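Local structure of aeromonas extracellular serine protease (Aeromonas sobria, 3WQB) at residues Pro299-Gly304 and Ala324-Asn329. The protein cleaves peptide bonds after paired basic residues, one of them lysine, as a calcium-dependent secreted serine protease of the furin subfamily. The protein carries 1 engineered substitution. Residues are numbered along the deposited sequence; the frame is centred on the assembly and turned at random.
Sequences PGCDMG and ASCDYN. With CA (calcium ion), chain E.
The backbone N of Gly-300 donates a hydrogen bond to Asp-327 OD1 (3.1 Å, N-H...O angle 150°), the N meeting that oxygen nearly in line with its C-O bond. The bond helps close a calcium-binding loop in the subtilisin-like domain: 299-304 follows strand 293-296, and the chain returns through 324-329 into strand 328-329, the antiparallel partner of 293-296. Aspartate suits its place because its short side chain ends in a carboxylate that offers an acceptor oxygen to the N-H of Gly-300. Its CG stands beside its own backbone N, anti to the carbonyl carbon (chi1 -72°), and OD1 also packs against Pro-299, 3.3 Å from CA and 3.5 Å from CB.

Gly-300 starts a type I turn that ends at Met-303, and both residues turn their carbonyls onto the calcium. The ion lies 2.4 Å from Gly-300 O, and Met-303 O approaches to 2.3 Å. From the other segment Cys-326 O binds at 2.4 Å, while Asp-297 OD2, Leu-298 O and Asn-306 O complete six ligands. The shared ion lets Gly-300 O and Cys-326 O sit only 3.3 Å apart without a proton between them. Glycine is needed at 300, since at these backbone angles a CB would press on the preceding carbonyl oxygen and on Asp-302 OD1.

Cys-326 binds the ion through its backbone O, so its side chain is available for the disulfide with Cys-301, which ties the turn covalently to the second segment. Each sulfur lies anti to its own carbonyl carbon, and the 2.0 Å bond between Cys-301 SG and Cys-326 SG has a chi3 of 87°.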
ATOM      1  N   PRO A 299     -25.774   3.493   4.180  1.00 13.38           N
ATOM      2  CA  PRO A 299     -27.068   3.230   4.825  1.00 13.85           C
ATOM      3  C   PRO A 299     -28.203   2.944   3.837  1.00 14.24           C
ATOM      4  O   PRO A 299     -28.222   3.489   2.732  1.00 14.81           O
ATOM      5  CB  PRO A 299     -27.346   4.513   5.615  1.00 14.61           C
ATOM      6  CG  PRO A 299     -26.440   5.555   5.047  1.00 15.46           C
ATOM      7  CD  PRO A 299     -25.272   4.853   4.451  1.00 13.47           C
ATOM      8  N   GLY A 300     -29.127   2.081   4.243  1.00 13.99           N
ATOM      9  CA  GLY A 300     -30.304   1.791   3.439  1.00 13.76           C
ATOM     10  C   GLY A 300     -30.119   0.579   2.553  1.00 13.96           C
ATOM     11  O   GLY A 300     -28.996   0.184   2.236  1.00 14.15           O
ATOM     12  N   CYS A 301     -31.234  -0.004   2.140  1.00 14.60           N
ATOM     13  CA  CYS A 301     -31.196  -1.174   1.285  1.00 15.12           C
ATOM     14  C   CYS A 301     -31.117  -0.785  -0.197  1.00 14.53           C
ATOM     15  O   CYS A 301     -31.150  -1.642  -1.065  1.00 14.70           O
ATOM     16  CB  CYS A 301     -32.365  -2.116   1.595  1.00 16.06           C
ATOM     17  SG  CYS A 301     -32.384  -2.751   3.311  1.00 20.32           S
ATOM     18  N   ASP A 302     -30.968   0.509  -0.465  1.00 14.37           N
ATOM     19  CA  ASP A 302     -30.763   1.003  -1.828  1.00 14.83           C
ATOM     20  C   ASP A 302     -29.325   1.431  -2.130  1.00 14.20           C
ATOM     21  O   ASP A 302     -29.019   1.811  -3.261  1.00 14.10           O
ATOM     22  CB  ASP A 302     -31.706   2.174  -2.114  1.00 15.42           C
ATOM     23  CG  ASP A 302     -31.535   3.319  -1.127  1.00 17.68           C
ATOM     24  OD1 ASP A 302     -31.021   3.101  -0.002  1.00 20.95           O
ATOM     25  OD2 ASP A 302     -31.934   4.451  -1.476  1.00 21.27           O
ATOM     26  N   MET A 303     -28.459   1.385  -1.121  1.00 13.10           N
ATOM     27  CA  MET A 303     -27.067   1.817  -1.266  1.00 12.43           C
ATOM     28  C   MET A 303     -26.146   0.824  -0.577  1.00 12.56           C
ATOM     29  O   MET A 303     -26.500   0.243   0.449  1.00 13.09           O
ATOM     30  CB  MET A 303     -26.863   3.192  -0.617  1.00 12.46           C
ATOM     31  CG  MET A 303     -27.679   4.324  -1.250  1.00 12.88           C
ATOM     32  SD  MET A 303     -27.120   4.793  -2.901  1.00 13.20           S
ATOM     33  CE  MET A 303     -25.662   5.743  -2.495  1.00 13.05           C
ATOM     34  N   GLY A 304     -24.950   0.669  -1.129  1.00 12.09           N
ATOM     35  CA  GLY A 304     -23.888  -0.060  -0.448  1.00 11.77           C
ATOM     36  C   GLY A 304     -23.711  -1.484  -0.917  1.00 11.34           C
ATOM     37  O   GLY A 304     -24.384  -1.950  -1.851  1.00 11.89           O
ATOM     38  N   ALA A 324     -32.309  -4.559   9.323  1.00 18.24           N
ATOM     39  CA  ALA A 324     -33.491  -4.204   8.538  1.00 18.40           C
ATOM     40  C   ALA A 324     -33.260  -3.071   7.542  1.00 18.16           C
ATOM     41  O   ALA A 324     -33.821  -3.087   6.446  1.00 18.36           O
ATOM     42  CB  ALA A 324     -34.666  -3.877   9.455  1.00 18.70           C
ATOM     43  N   SER A 325     -32.434  -2.098   7.921  1.00 17.74           N
ATOM     44  CA  SER A 325     -32.122  -0.985   7.027  1.00 17.57           C
ATOM     45  C   SER A 325     -30.858  -1.199   6.200  1.00 16.33           C
ATOM     46  O   SER A 325     -30.399  -0.271   5.543  1.00 15.77           O
ATOM     47  CB  SER A 325     -32.027   0.326   7.803  1.00 18.23           C
ATOM     48  OG  SER A 325     -33.318   0.746   8.212  1.00 21.72           O
ATOM     49  N   CYS A 326     -30.314  -2.416   6.219  1.00 15.48           N
ATOM     50  CA  CYS A 326     -29.114  -2.749   5.428  1.00 14.64           C
ATOM     51  C   CYS A 326     -27.968  -1.760   5.673  1.00 13.75           C
ATOM     52  O   CYS A 326     -27.327  -1.294   4.717  1.00 13.41           O
ATOM     53  CB  CYS A 326     -29.444  -2.803   3.931  1.00 14.94           C
ATOM     54  SG  CYS A 326     -30.750  -3.965   3.481  1.00 16.76           S
ATOM     55  N   ASP A 327     -27.729  -1.436   6.943  1.00 12.89           N
ATOM     56  CA  ASP A 327     -26.710  -0.460   7.313  1.00 12.56           C
ATOM     57  C   ASP A 327     -25.328  -1.085   7.498  1.00 11.99           C
ATOM     58  O   ASP A 327     -24.361  -0.358   7.729  1.00 11.35           O
ATOM     59  CB  ASP A 327     -27.092   0.272   8.609  1.00 13.35           C
ATOM     60  CG  ASP A 327     -28.238   1.256   8.436  1.00 14.77           C
ATOM     61  OD1 ASP A 327     -28.524   1.708   7.304  1.00 15.45           O
ATOM     62  OD2 ASP A 327     -28.842   1.602   9.474  1.00 19.30           O
ATOM     63  N   TYR A 328     -25.247  -2.418   7.423  1.00 11.46           N
ATOM     64  CA  TYR A 328     -23.996  -3.166   7.656  1.00 11.31           C
ATOM     65  C   TYR A 328     -23.782  -4.164   6.533  1.00 10.96           C
ATOM     66  O   TYR A 328     -24.725  -4.545   5.844  1.00 12.36           O
ATOM     67  CB  TYR A 328     -24.019  -3.847   9.049  1.00 11.65           C
ATOM     68  CG  TYR A 328     -24.380  -2.802  10.057  1.00 11.27           C
ATOM     69  CD1 TYR A 328     -23.421  -1.914  10.527  1.00 12.11           C
ATOM     70  CD2 TYR A 328     -25.713  -2.599  10.436  1.00 11.94           C
ATOM     71  CE1 TYR A 328     -23.751  -0.883  11.387  1.00 13.07           C
ATOM     72  CE2 TYR A 328     -26.062  -1.566  11.296  1.00 12.82           C
ATOM     73  CZ  TYR A 328     -25.075  -0.706  11.763  1.00 13.23           C
ATOM     74  OH  TYR A 328     -25.392   0.329  12.601  1.00 15.09           O
ATOM     75  N   ASN A 329     -22.534  -4.546   6.301  1.00 10.41           N
ATOM     76  CA  ASN A 329     -22.256  -5.582   5.304  1.00  9.89           C
ATOM     77  C   ASN A 329     -21.249  -6.582   5.873  1.00 10.35           C
ATOM     78  O   ASN A 329     -20.595  -6.291   6.875  1.00 11.40           O
ATOM     79  CB  ASN A 329     -21.799  -4.979   3.953  1.00 10.58           C
ATOM     80  CG  ASN A 329     -20.364  -4.435   3.978  1.00 11.32           C
ATOM     81  OD1 ASN A 329     -19.399  -5.200   4.081  1.00 12.51           O
ATOM     82  ND2 ASN A 329     -20.223  -3.115   3.816  1.00 12.32           N
TER
HETATM   83 CA    CA E 903     -26.750  -0.623   2.524  1.00 15.66          CA